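Local coordinates for protein HAD hydrolase, family IA, variant 3 (Entamoeba histolytica, PDB 6W04) that probably works as a magnesium-dependent hydrolase of the haloacid dehalogenase family, acting on a substrate that is not established, at residues Phe6-Thr11 against Ile85-Gly90; Phe95-Lys100 against Ile212-Met217; Lys133-Asp138 against Pro147-Lys152; Thr33-Asp38 against Lys49-His54. All coordinates share one frame; numbering follows the deposited sequence.

Contact 1 of 4, residues Phe6-Thr11 against Ile85-Gly90. With MG (magnesium ion), chain B.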
loop_
_atom_site.group_PDB
_atom_site.type_symbol
_atom_site.label_atom_id
_atom_site.label_comp_id
_atom_site.label_asym_id
_atom_site.label_seq_id
_atom_site.Cartn_x
_atom_site.Cartn_y
_atom_site.Cartn_z
ATOM N N PHE A 6 -2.316 -2.864 7.994
ATOM C CA PHE A 6 -1.144 -2.481 7.205
ATOM C C PHE A 6 -1.475 -2.352 5.719
ATOM O O PHE A 6 -1.926 -3.320 5.088
ATOM C CB PHE A 6 -0.018 -3.510 7.317
ATOM C CG PHE A 6 0.538 -3.707 8.710
ATOM C CD1 PHE A 6 1.639 -2.979 9.134
ATOM C CD2 PHE A 6 0.030 -4.699 9.537
ATOM C CE1 PHE A 6 2.202 -3.194 10.401
ATOM C CE2 PHE A 6 0.567 -4.908 10.816
ATOM C CZ PHE A 6 1.652 -4.166 11.236
ATOM N N ASP A 7 -1.151 -1.199 5.142
ATOM C CA ASP A 7 -0.986 -1.127 3.690
ATOM C C ASP A 7 0.228 -1.947 3.296
ATOM O O ASP A 7 1.115 -2.190 4.114
ATOM C CB ASP A 7 -0.796 0.321 3.256
ATOM C CG ASP A 7 -0.610 0.473 1.767
ATOM O OD1 ASP A 7 -1.398 -0.121 0.999
ATOM O OD2 ASP A 7 0.312 1.214 1.370
ATOM N N PHE A 8 0.297 -2.379 2.036
ATOM C CA PHE A 8 1.423 -3.221 1.642
ATOM C C PHE A 8 2.441 -2.468 0.790
ATOM O O PHE A 8 3.551 -2.203 1.267
ATOM C CB PHE A 8 0.944 -4.497 0.966
ATOM C CG PHE A 8 2.032 -5.527 0.855
ATOM C CD1 PHE A 8 2.333 -6.345 1.934
ATOM C CD2 PHE A 8 2.812 -5.604 -0.287
ATOM C CE1 PHE A 8 3.365 -7.266 1.863
ATOM C CE2 PHE A 8 3.835 -6.532 -0.374
ATOM C CZ PHE A 8 4.112 -7.356 0.704
ATOM N N ASN A 9 2.099 -2.095 -0.450
ATOM C CA ASN A 9 3.053 -1.435 -1.340
ATOM C C ASN A 9 3.458 -0.070 -0.797
ATOM O O ASN A 9 2.610 0.779 -0.521
ATOM C CB ASN A 9 2.434 -1.272 -2.728
ATOM C CG ASN A 9 1.981 -2.593 -3.300
ATOM O OD1 ASN A 9 0.789 -2.928 -3.289
ATOM N ND2 ASN A 9 2.940 -3.379 -3.761
ATOM N N GLY A 10 4.764 0.149 -0.672
ATOM C CA GLY A 10 5.283 1.409 -0.166
ATOM C C GLY A 10 5.274 1.513 1.340
ATOM O O GLY A 10 5.870 2.442 1.883
ATOM N N THR A 11 4.646 0.565 2.024
ATOM C CA THR A 11 4.520 0.564 3.474
ATOM C C THR A 11 5.234 -0.637 4.084
ATOM O O THR A 11 6.156 -0.457 4.888
ATOM C CB THR A 11 3.018 0.577 3.847
ATOM O OG1 THR A 11 2.428 1.825 3.439
ATOM C CG2 THR A 11 2.815 0.388 5.352
ATOM N N ILE A 85 14.108 -7.123 -2.452
ATOM C CA ILE A 85 13.303 -6.234 -1.617
ATOM C C ILE A 85 12.706 -7.044 -0.476
ATOM O O ILE A 85 12.045 -8.063 -0.700
ATOM C CB ILE A 85 12.226 -5.561 -2.454
ATOM C CG1 ILE A 85 12.885 -4.688 -3.528
ATOM C CG2 ILE A 85 11.257 -4.768 -1.559
ATOM C CD1 ILE A 85 11.890 -4.281 -4.638
ATOM N N LYS A 86 12.966 -6.613 0.753
ATOM C CA LYS A 86 12.549 -7.320 1.959
ATOM C C LYS A 86 11.408 -6.567 2.638
ATOM O O LYS A 86 11.172 -5.380 2.373
ATOM C CB LYS A 86 13.718 -7.464 2.938
ATOM C CG LYS A 86 14.851 -8.334 2.434
ATOM C CD LYS A 86 16.055 -8.276 3.366
ATOM C CE LYS A 86 17.207 -9.108 2.812
ATOM N NZ LYS A 86 17.585 -8.669 1.430
ATOM N N LEU A 87 10.718 -7.261 3.545
ATOM C CA LEU A 87 9.767 -6.572 4.406
ATOM C C LEU A 87 10.489 -5.489 5.198
ATOM O O LEU A 87 11.622 -5.680 5.639
ATOM C CB LEU A 87 9.084 -7.556 5.351
ATOM C CG LEU A 87 8.034 -8.481 4.744
ATOM C CD1 LEU A 87 7.565 -9.481 5.784
ATOM C CD2 LEU A 87 6.853 -7.702 4.196
ATOM N N CYS A 88 9.826 -4.343 5.356
ATOM C CA CYS A 88 10.425 -3.171 5.977
ATOM C C CYS A 88 11.014 -3.512 7.348
ATOM O O CYS A 88 10.506 -4.381 8.071
ATOM C CB CYS A 88 9.362 -2.065 6.092
ATOM S SG CYS A 88 9.934 -0.565 6.904
ATOM N N ASP A 89 12.124 -2.848 7.682
ATOM C CA ASP A 89 12.768 -3.043 8.984
ATOM C C ASP A 89 11.748 -2.934 10.110
ATOM O O ASP A 89 10.904 -2.036 10.114
ATOM C CB ASP A 89 13.876 -2.010 9.211
ATOM C CG ASP A 89 15.120 -2.272 8.385
ATOM O OD1 ASP A 89 15.222 -3.337 7.744
ATOM O OD2 ASP A 89 16.001 -1.391 8.380
ATOM N N GLY A 90 11.832 -3.856 11.064
ATOM C CA GLY A 90 10.957 -3.835 12.218
ATOM C C GLY A 90 9.581 -4.423 12.000
ATOM O O GLY A 90 8.880 -4.691 12.985
HETATM MG MG MG B . 0.956 2.086 -0.377
HETATM O O HOH W 1 -0.804 3.267 -0.139
HETATM O O HOH W 2 1.977 3.095 -2.051
#
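Thr11 meets Cys88 with its backbone: the carbonyl O of Thr11 lies 3.8 Å from CB of Cys88. Its CB points away from residues 85-90, and OG1 lies near the metal-binding acids. Phe8 and Leu87 supply the apolar half. A methyl, CD2 of Leu87, approaches CE1 of the Phe8 ring obliquely at 4.2 Å. Thr11 and Leu87 each bury about 26 Å² in the contact, and Phe8 nearly as much. The ring swings over to the methyl because CG stands opposite the backbone N (chi1 -166°), and it is also stacked with Phe119. A flat aromatic suits this place because it can serve both neighbours, buried between Leu87 and Phe119 and also touching Ile107 and Tyr123.

The sequence Asp7-Phe8-Asn9-Gly10-Thr11 is HAD motif I, the loop that leaves the first strand of the Rossmann-like core. Asp7 holds the position where the family carries its nucleophile. Asp7 OD2 and the backbone O of Asn9 both bind magnesium at 2.1 Å, and two waters and Asp169 help to complete the site. The other carboxylate oxygen, Asp7 OD1, forms a salt bridge with Lys144. Thr11 OG1 sits 3.0 Å from Asp7 OD2, and its one proton could serve either Asp7 or Asp169. Thr11 N, bonded to Phe8 O at 3.1 Å, closes the turn, and Gly10 at its bend takes a positive phi of 82°.

Residues 85-90 return from the helical cap to the core, and a backbone bond between Cys88 and Leu12 fastens this returning loop beside motif I.

Contact 2 of 4, residues Phe95-Lys100 against Ile212-Met217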
loop_
_atom_site.group_PDB
_atom_site.type_symbol
_atom_site.label_atom_id
_atom_site.label_comp_id
_atom_site.label_asym_id
_atom_site.label_seq_id
_atom_site.Cartn_x
_atom_site.Cartn_y
_atom_site.Cartn_z
ATOM N N PHE A 95 4.817 -7.648 13.919
ATOM C CA PHE A 95 3.901 -8.771 13.719
ATOM C C PHE A 95 3.900 -9.710 14.921
ATOM O O PHE A 95 2.840 -10.084 15.430
ATOM C CB PHE A 95 4.282 -9.578 12.471
ATOM C CG PHE A 95 4.197 -8.827 11.177
ATOM C CD1 PHE A 95 3.482 -7.648 11.063
ATOM C CD2 PHE A 95 4.823 -9.341 10.053
ATOM C CE1 PHE A 95 3.423 -6.978 9.850
ATOM C CE2 PHE A 95 4.757 -8.690 8.840
ATOM C CZ PHE A 95 4.058 -7.502 8.738
ATOM N N GLU A 96 5.090 -10.127 15.364
ATOM C CA GLU A 96 5.178 -11.063 16.485
ATOM C C GLU A 96 4.707 -10.420 17.783
ATOM O O GLU A 96 3.993 -11.050 18.575
ATOM C CB GLU A 96 6.612 -11.568 16.630
ATOM C CG GLU A 96 7.171 -12.209 15.359
ATOM C CD GLU A 96 8.631 -12.602 15.498
ATOM O OE1 GLU A 96 9.103 -13.475 14.745
ATOM O OE2 GLU A 96 9.312 -12.029 16.370
ATOM N N ALA A 97 5.090 -9.165 18.017
ATOM C CA ALA A 97 4.678 -8.489 19.238
ATOM C C ALA A 97 3.164 -8.320 19.294
ATOM O O ALA A 97 2.563 -8.416 20.373
ATOM C CB ALA A 97 5.385 -7.139 19.354
ATOM N N LEU A 98 2.531 -8.062 18.143
ATOM C CA LEU A 98 1.082 -7.881 18.106
ATOM C C LEU A 98 0.352 -9.173 18.468
ATOM O O LEU A 98 -0.575 -9.166 19.288
ATOM C CB LEU A 98 0.654 -7.382 16.716
ATOM C CG LEU A 98 0.981 -5.917 16.403
ATOM C CD1 LEU A 98 0.711 -5.572 14.939
ATOM C CD2 LEU A 98 0.219 -4.973 17.354
ATOM N N LYS A 99 0.758 -10.298 17.868
ATOM C CA LYS A 99 0.120 -11.568 18.200
ATOM C C LYS A 99 0.310 -11.912 19.670
ATOM O O LYS A 99 -0.620 -12.404 20.318
ATOM C CB LYS A 99 0.653 -12.702 17.325
ATOM C CG LYS A 99 -0.089 -14.017 17.588
ATOM C CD LYS A 99 0.790 -15.237 17.420
ATOM C CE LYS A 99 0.044 -16.511 17.842
ATOM N NZ LYS A 99 -1.237 -16.706 17.097
ATOM N N LYS A 100 1.498 -11.645 20.223
ATOM C CA LYS A 100 1.714 -11.915 21.642
ATOM C C LYS A 100 0.759 -11.106 22.510
ATOM O O LYS A 100 0.376 -11.554 23.594
ATOM C CB LYS A 100 3.164 -11.621 22.034
ATOM N N ILE A 212 8.330 2.567 16.110
ATOM C CA ILE A 212 7.007 2.593 16.713
ATOM C C ILE A 212 6.910 1.461 17.734
ATOM O O ILE A 212 7.499 0.389 17.545
ATOM C CB ILE A 212 5.910 2.489 15.628
ATOM C CG1 ILE A 212 4.532 2.804 16.204
ATOM C CG2 ILE A 212 5.919 1.115 14.945
ATOM C CD1 ILE A 212 4.391 4.212 16.705
ATOM N N THR A 213 6.195 1.709 18.830
ATOM C CA THR A 213 5.893 0.689 19.825
ATOM C C THR A 213 4.384 0.498 19.942
ATOM O O THR A 213 3.590 1.361 19.553
ATOM C CB THR A 213 6.463 1.044 21.209
ATOM O OG1 THR A 213 5.673 2.078 21.809
ATOM C CG2 THR A 213 7.910 1.505 21.105
ATOM N N ILE A 214 3.995 -0.654 20.491
ATOM C CA ILE A 214 2.588 -0.903 20.800
ATOM C C ILE A 214 2.029 0.213 21.676
ATOM O O ILE A 214 0.887 0.658 21.498
ATOM C CB ILE A 214 2.431 -2.270 21.492
ATOM C CG1 ILE A 214 3.340 -3.316 20.841
ATOM C CG2 ILE A 214 0.968 -2.700 21.496
ATOM C CD1 ILE A 214 2.832 -3.820 19.546
ATOM N N GLU A 215 2.820 0.668 22.648
ATOM C CA GLU A 215 2.336 1.667 23.593
ATOM C C GLU A 215 2.137 3.016 22.913
ATOM O O GLU A 215 1.166 3.724 23.205
ATOM C CB GLU A 215 3.307 1.788 24.773
ATOM N N GLU A 216 3.053 3.395 22.015
ATOM C CA GLU A 216 2.860 4.618 21.240
ATOM C C GLU A 216 1.572 4.552 20.431
ATOM O O GLU A 216 0.829 5.540 20.345
ATOM C CB GLU A 216 4.050 4.855 20.312
ATOM C CG GLU A 216 5.361 5.232 20.997
ATOM C CD GLU A 216 6.512 5.351 20.003
ATOM O OE1 GLU A 216 7.306 4.391 19.883
ATOM O OE2 GLU A 216 6.612 6.396 19.324
ATOM N N MET A 217 1.289 3.386 19.836
ATOM C CA MET A 217 0.104 3.226 18.997
ATOM C C MET A 217 -1.173 3.267 19.826
ATOM O O MET A 217 -2.168 3.879 19.417
ATOM C CB MET A 217 0.195 1.915 18.211
ATOM C CG MET A 217 1.364 1.882 17.235
ATOM S SD MET A 217 1.765 0.252 16.542
ATOM C CE MET A 217 0.191 -0.115 15.823
#
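Ile214 drives one atom, CD1, between two neighbours on the facing helix: CD2 of Leu98 at 3.6 Å and CB of Ala97 at 4.2 Å. The Leu98 and Ile214 side chains run at a slant to each other, so they meet through their terminal methyls rather than along their lengths. Alanine suits the outer position, where its short CB lets the isoleucine tip approach the helix surface. Leucine suits the inner one, because its branched end reaches both Ile214 and the sheet below.

Torsions account for the reach. Ile214 places CG1 on the far side from its carbonyl carbon (chi1 -41°), and a second turn about CB-CG1 (chi2 -77°) delivers CD1 to the pair.

One step farther out, the start of helix 214-222 is fixed by a capping box. Glu216 N donates to Thr213 OG1 at 2.9 Å in a nearly straight bond (167°), while Thr213 N returns a weak, strongly bent one to Glu216 OE1 at 3.1 Å. The box secures the first turn, which carries Ile214 at its beginning and Met217 at its end. Met217, on the same side as Ile214, packs on Val4, Ile165 and Phe167, while Leu98 rests on Val4 and Phe6, and Met1 touches both Ile214 and Met217.

The first turn of helix 214-222 thus meets the later part of helix 91-100, both covering the sheet side that carries Val4, as in the three-layered Rossmann-like core of HAD proteins.

Contact 3 of 4, residues Lys133-Asp138 against Pro147-Lys152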
loop_
_atom_site.group_PDB
_atom_site.type_symbol
_atom_site.label_atom_id
_atom_site.label_comp_id
_atom_site.label_asym_id
_atom_site.label_seq_id
_atom_site.Cartn_x
_atom_site.Cartn_y
_atom_site.Cartn_z
ATOM N N LYS A 133 -8.034 -13.255 5.359
ATOM C CA LYS A 133 -8.337 -11.926 5.898
ATOM C C LYS A 133 -7.481 -10.818 5.293
ATOM O O LYS A 133 -7.590 -9.668 5.728
ATOM C CB LYS A 133 -8.176 -11.917 7.425
ATOM C CG LYS A 133 -9.104 -12.918 8.153
ATOM C CD LYS A 133 -8.937 -12.850 9.662
ATOM C CE LYS A 133 -9.907 -13.800 10.358
ATOM N NZ LYS A 133 -9.679 -13.870 11.833
ATOM N N ILE A 134 -6.618 -11.133 4.330
ATOM C CA ILE A 134 -5.900 -10.098 3.594
ATOM C C ILE A 134 -6.880 -9.446 2.626
ATOM O O ILE A 134 -7.548 -10.130 1.843
ATOM C CB ILE A 134 -4.690 -10.687 2.851
ATOM C CG1 ILE A 134 -3.615 -11.183 3.835
ATOM C CG2 ILE A 134 -4.109 -9.674 1.857
ATOM C CD1 ILE A 134 -2.469 -11.918 3.174
ATOM N N ILE A 135 -7.012 -8.126 2.704
ATOM C CA ILE A 135 -7.933 -7.396 1.840
ATOM C C ILE A 135 -7.154 -6.903 0.637
ATOM O O ILE A 135 -6.129 -6.226 0.786
ATOM C CB ILE A 135 -8.607 -6.221 2.575
ATOM C CG1 ILE A 135 -9.283 -6.707 3.866
ATOM C CG2 ILE A 135 -9.618 -5.527 1.643
ATOM C CD1 ILE A 135 -10.168 -7.918 3.679
ATOM N N PHE A 136 -7.640 -7.239 -0.553
ATOM C CA PHE A 136 -7.016 -6.796 -1.789
ATOM C C PHE A 136 -8.099 -6.358 -2.769
ATOM O O PHE A 136 -9.294 -6.560 -2.541
ATOM C CB PHE A 136 -6.137 -7.899 -2.394
ATOM C CG PHE A 136 -6.891 -9.120 -2.794
ATOM C CD1 PHE A 136 -7.386 -9.253 -4.081
ATOM C CD2 PHE A 136 -7.104 -10.156 -1.878
ATOM C CE1 PHE A 136 -8.086 -10.383 -4.462
ATOM C CE2 PHE A 136 -7.808 -11.306 -2.253
ATOM C CZ PHE A 136 -8.306 -11.427 -3.539
ATOM N N ASN A 137 -7.670 -5.761 -3.879
ATOM C CA ASN A 137 -8.610 -5.310 -4.899
ATOM C C ASN A 137 -9.190 -6.505 -5.642
ATOM O O ASN A 137 -8.602 -7.013 -6.602
ATOM C CB ASN A 137 -7.948 -4.351 -5.879
ATOM C CG ASN A 137 -8.906 -3.908 -6.961
ATOM O OD1 ASN A 137 -10.124 -4.021 -6.796
ATOM N ND2 ASN A 137 -8.370 -3.446 -8.089
ATOM N N ASP A 138 -10.368 -6.943 -5.220
ATOM C CA ASP A 138 -11.126 -7.945 -5.953
ATOM C C ASP A 138 -12.311 -7.332 -6.670
ATOM O O ASP A 138 -13.268 -8.044 -6.985
ATOM C CB ASP A 138 -11.599 -9.056 -5.020
ATOM C CG ASP A 138 -12.540 -8.551 -3.935
ATOM O OD1 ASP A 138 -12.811 -7.324 -3.877
ATOM O OD2 ASP A 138 -13.017 -9.398 -3.142
ATOM N N PRO A 147 -13.102 5.235 1.702
ATOM C CA PRO A 147 -12.872 4.468 2.945
ATOM C C PRO A 147 -13.043 2.962 2.802
ATOM O O PRO A 147 -12.641 2.224 3.717
ATOM C CB PRO A 147 -13.936 5.027 3.905
ATOM C CG PRO A 147 -15.028 5.572 2.998
ATOM C CD PRO A 147 -14.270 6.138 1.813
ATOM N N ASP A 148 -13.619 2.488 1.698
ATOM C CA ASP A 148 -14.133 1.120 1.628
ATOM C C ASP A 148 -13.101 0.079 2.068
ATOM O O ASP A 148 -13.413 -0.818 2.857
ATOM C CB ASP A 148 -14.601 0.817 0.208
ATOM C CG ASP A 148 -15.610 1.822 -0.305
ATOM O OD1 ASP A 148 -15.729 2.913 0.292
ATOM O OD2 ASP A 148 -16.278 1.514 -1.315
ATOM N N ILE A 149 -11.864 0.179 1.568
ATOM C CA ILE A 149 -10.902 -0.898 1.824
ATOM C C ILE A 149 -10.610 -1.057 3.315
ATOM O O ILE A 149 -10.385 -2.182 3.789
ATOM C CB ILE A 149 -9.605 -0.680 1.007
ATOM C CG1 ILE A 149 -8.778 -1.963 0.976
ATOM C CG2 ILE A 149 -8.731 0.471 1.561
ATOM C CD1 ILE A 149 -7.574 -1.851 0.052
ATOM N N TYR A 150 -10.632 0.030 4.091
ATOM C CA TYR A 150 -10.294 -0.127 5.505
ATOM C C TYR A 150 -11.495 -0.528 6.355
ATOM O O TYR A 150 -11.324 -1.257 7.341
ATOM C CB TYR A 150 -9.623 1.153 6.050
ATOM C CG TYR A 150 -8.195 1.233 5.552
ATOM C CD1 TYR A 150 -7.309 0.189 5.804
ATOM C CD2 TYR A 150 -7.748 2.311 4.783
ATOM C CE1 TYR A 150 -6.009 0.214 5.336
ATOM C CE2 TYR A 150 -6.428 2.349 4.299
ATOM C CZ TYR A 150 -5.570 1.286 4.567
ATOM O OH TYR A 150 -4.258 1.285 4.112
ATOM N N LEU A 151 -12.705 -0.086 5.991
ATOM C CA LEU A 151 -13.908 -0.652 6.602
ATOM C C LEU A 151 -13.984 -2.148 6.357
ATOM O O LEU A 151 -14.368 -2.923 7.245
ATOM C CB LEU A 151 -15.149 0.031 6.040
ATOM C CG LEU A 151 -15.153 1.538 6.264
ATOM C CD1 LEU A 151 -16.327 2.182 5.542
ATOM C CD2 LEU A 151 -15.189 1.825 7.758
ATOM N N LYS A 152 -13.630 -2.570 5.144
ATOM C CA LYS A 152 -13.630 -3.987 4.806
ATOM C C LYS A 152 -12.655 -4.760 5.691
ATOM O O LYS A 152 -12.985 -5.840 6.203
ATOM C CB LYS A 152 -13.274 -4.127 3.326
ATOM C CG LYS A 152 -13.574 -5.439 2.680
ATOM C CD LYS A 152 -13.584 -5.270 1.150
ATOM C CE LYS A 152 -13.650 -6.625 0.409
ATOM N NZ LYS A 152 -14.965 -7.316 0.573
HETATM O O HOH W 3 -14.638 -9.394 -1.300
#
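Ile135 overlaps Ile149 and the stem of Lys152 with a single methyl. Its CG2 lies 3.7 Å from CG1 of Ile149 and 4.0 Å from CD of Lys152. The two isoleucines lie alongside, pointing opposite ways, whereas the lysine chain runs across Ile135 at an angle. Beta-branched isoleucine fits an edge strand well, and here its branch methyl is the part presented to the helix. Ile149 holds CG1 opposite its backbone N (chi1 -165°), which brings this branch to Ile135, while its other branch, CG2, lies 3.8 Å above one face of the Tyr150 ring, displaced toward the rim. That ring passes deeper into the protein, where Tyr150 OH is hydrogen-bonded to Glu168 near the metal site.

Strand 135-137, an outermost strand of the parallel sheet, pairs with strand 105-112 through Ile135 and Asn137. Helix 148-157 packs back against it, within the beta-alpha-beta crossover that carries the chain from this edge past the centre to strand 164-168, in a sheet ordered 3-2-1-4-5.

Beyond the methyls the contact turns polar. Lys152 is extended through its first three torsions and bends at chi4 (69°), which sets NZ beside a water. That water accepts from NZ at 2.8 Å and donates to OD2 of Asp138 at 2.5 Å, while Asp138 OD1 is bonded to Thr140. Lys152 NZ and Asp138 OD2 themselves remain 4.7 Å apart. Lysine therefore does double duty, its methylenes packing with isoleucine and its ammonium holding a water, which probably softens the attraction to the carboxylate.

Contact 4 of 4, residues Thr33-Asp38 against Lys49-His54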
loop_
_atom_site.group_PDB
_atom_site.type_symbol
_atom_site.label_atom_id
_atom_site.label_comp_id
_atom_site.label_asym_id
_atom_site.label_seq_id
_atom_site.Cartn_x
_atom_site.Cartn_y
_atom_site.Cartn_z
ATOM N N THR A 33 10.153 5.825 -25.792
ATOM C CA THR A 33 11.018 6.536 -24.861
ATOM C C THR A 33 10.492 6.284 -23.457
ATOM O O THR A 33 9.269 6.257 -23.247
ATOM C CB THR A 33 11.075 8.048 -25.117
ATOM O OG1 THR A 33 9.772 8.603 -24.947
ATOM C CG2 THR A 33 11.574 8.347 -26.520
ATOM N N PRO A 34 11.383 6.089 -22.483
ATOM C CA PRO A 34 10.937 5.919 -21.096
ATOM C C PRO A 34 10.391 7.222 -20.530
ATOM O O PRO A 34 10.660 8.318 -21.033
ATOM C CB PRO A 34 12.216 5.487 -20.356
ATOM C CG PRO A 34 13.340 5.927 -21.191
ATOM C CD PRO A 34 12.846 6.088 -22.619
ATOM N N LEU A 35 9.621 7.097 -19.451
ATOM C CA LEU A 35 9.213 8.284 -18.704
ATOM C C LEU A 35 10.445 8.956 -18.115
ATOM O O LEU A 35 11.356 8.285 -17.636
ATOM C CB LEU A 35 8.242 7.915 -17.575
ATOM C CG LEU A 35 6.917 7.213 -17.882
ATOM C CD1 LEU A 35 6.184 6.933 -16.561
ATOM C CD2 LEU A 35 6.018 8.056 -18.843
ATOM N N SER A 36 10.501 10.290 -18.190
ATOM C CA SER A 36 11.567 10.994 -17.482
ATOM C C SER A 36 11.297 10.978 -15.977
ATOM O O SER A 36 10.189 10.677 -15.515
ATOM C CB SER A 36 11.685 12.444 -17.958
ATOM O OG SER A 36 10.494 13.141 -17.658
ATOM N N GLU A 37 12.320 11.344 -15.202
ATOM C CA GLU A 37 12.130 11.446 -13.759
ATOM C C GLU A 37 11.052 12.469 -13.420
ATOM O O GLU A 37 10.271 12.270 -12.482
ATOM C CB GLU A 37 13.450 11.798 -13.072
ATOM C CG GLU A 37 14.463 10.674 -13.080
ATOM C CD GLU A 37 15.766 11.078 -12.396
ATOM O OE1 GLU A 37 15.860 12.235 -11.926
ATOM O OE2 GLU A 37 16.690 10.242 -12.326
ATOM N N ASP A 38 10.988 13.564 -14.188
ATOM C CA ASP A 38 9.955 14.573 -13.972
ATOM C C ASP A 38 8.575 14.044 -14.336
ATOM O O ASP A 38 7.602 14.313 -13.622
ATOM C CB ASP A 38 10.266 15.839 -14.770
ATOM C CG ASP A 38 11.499 16.589 -14.244
ATOM O OD1 ASP A 38 11.785 16.538 -13.023
ATOM O OD2 ASP A 38 12.186 17.233 -15.065
ATOM N N LYS A 49 -4.651 3.125 -15.217
ATOM C CA LYS A 49 -5.256 3.612 -16.449
ATOM C C LYS A 49 -4.684 4.969 -16.825
ATOM O O LYS A 49 -4.394 5.237 -18.005
ATOM C CB LYS A 49 -6.774 3.691 -16.275
ATOM C CG LYS A 49 -7.539 4.183 -17.505
ATOM C CD LYS A 49 -9.030 3.795 -17.370
ATOM C CE LYS A 49 -9.862 4.143 -18.622
ATOM N NZ LYS A 49 -10.051 5.619 -18.826
ATOM N N GLN A 50 -4.550 5.857 -15.836
ATOM C CA GLN A 50 -4.020 7.189 -16.107
ATOM C C GLN A 50 -2.588 7.118 -16.603
ATOM O O GLN A 50 -2.172 7.928 -17.441
ATOM C CB GLN A 50 -4.090 8.060 -14.850
ATOM C CG GLN A 50 -5.499 8.440 -14.413
ATOM C CD GLN A 50 -5.497 9.254 -13.123
ATOM O OE1 GLN A 50 -5.355 8.705 -12.036
ATOM N NE2 GLN A 50 -5.664 10.559 -13.245
ATOM N N LEU A 51 -1.798 6.182 -16.062
ATOM C CA LEU A 51 -0.420 6.030 -16.528
ATOM C C LEU A 51 -0.384 5.610 -17.994
ATOM O O LEU A 51 0.349 6.191 -18.810
ATOM C CB LEU A 51 0.319 5.000 -15.664
ATOM C CG LEU A 51 1.110 5.490 -14.444
ATOM C CD1 LEU A 51 2.380 6.164 -14.870
ATOM C CD2 LEU A 51 0.303 6.428 -13.588
ATOM N N ILE A 52 -1.176 4.603 -18.351
ATOM C CA ILE A 52 -1.170 4.121 -19.734
ATOM C C ILE A 52 -1.677 5.199 -20.678
ATOM O O ILE A 52 -1.127 5.395 -21.776
ATOM C CB ILE A 52 -2.003 2.833 -19.856
ATOM C CG1 ILE A 52 -1.435 1.760 -18.931
ATOM C CG2 ILE A 52 -2.019 2.379 -21.326
ATOM C CD1 ILE A 52 -2.487 0.761 -18.398
ATOM N N GLU A 53 -2.742 5.910 -20.272
ATOM C CA GLU A 53 -3.244 7.020 -21.076
ATOM C C GLU A 53 -2.186 8.098 -21.263
ATOM O O GLU A 53 -2.094 8.695 -22.336
ATOM C CB GLU A 53 -4.512 7.617 -20.444
ATOM C CG GLU A 53 -5.684 6.616 -20.503
ATOM C CD GLU A 53 -6.912 7.094 -19.762
ATOM O OE1 GLU A 53 -6.755 7.910 -18.827
ATOM O OE2 GLU A 53 -8.027 6.679 -20.148
ATOM N N HIS A 54 -1.397 8.383 -20.228
ATOM C CA HIS A 54 -0.295 9.325 -20.406
ATOM C C HIS A 54 0.685 8.824 -21.460
ATOM O O HIS A 54 1.108 9.583 -22.343
ATOM C CB HIS A 54 0.454 9.552 -19.097
ATOM C CG HIS A 54 1.616 10.483 -19.248
ATOM N ND1 HIS A 54 1.483 11.851 -19.144
ATOM C CD2 HIS A 54 2.914 10.252 -19.543
ATOM C CE1 HIS A 54 2.659 12.423 -19.352
ATOM N NE2 HIS A 54 3.547 11.470 -19.582
#
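Leu35 splits its two methyls between two residues one helical turn apart. CD2 approaches CD2 of the His54 imidazole obliquely at 3.9 Å, and CD1 reaches CD1 of Leu51 at 4.2 Å. His54 stretches its ring outward by holding CG opposite the backbone N (chi1 178°). Leu51 is less relaxed: its chi1 of -92° lies away from the staggered positions, and its end comes near Leu35 while it also packs on Trp23 and Leu43.

These residues belong to the helical cap of a C1-type HAD protein, inserted after motif I. Leu35 sits in the link between helices 16-31 and 37-43, and through Ala27, Leu43, Leu51 and His54 it joins that link to both of them and to helix 48-56.

Histidine serves at this border because its ring carbon CD2 packs on leucine while NE2 is hydrogen-bonded to Glu39. Glu39 also takes Ser36 N, and the Ser36 side chain caps the helix that follows. On the far flank of helix 48-56, Lys49 NZ forms a salt bridge with Glu53 OE2 at 2.6 Å, meeting it from above the carboxylate plane.

Contacts 1 and 4 are buried, while contacts 2 and 3 are partly so. Contacts 1, 2 and 3 belong to the Rossmann-like core, and contact 4 to the helical cap, its centre about 25 Å from that of contact 1 and about 39 Å from that of contact 2. Contact 1 adjoins both other core contacts: Phe6 CZ packs on Phe95 CE1 at 3.6 Å, and Asp7 CB lies 3.7 Å from Tyr150 OH. Chemistry follows place. Contact 1 combines metal ligands with apolar packing, contact 2 is purely apolar where helix meets helix, contact 3 grades from isoleucines to a lysine and an aspartate joined through a water, and contact 4 pairs leucines with a histidine.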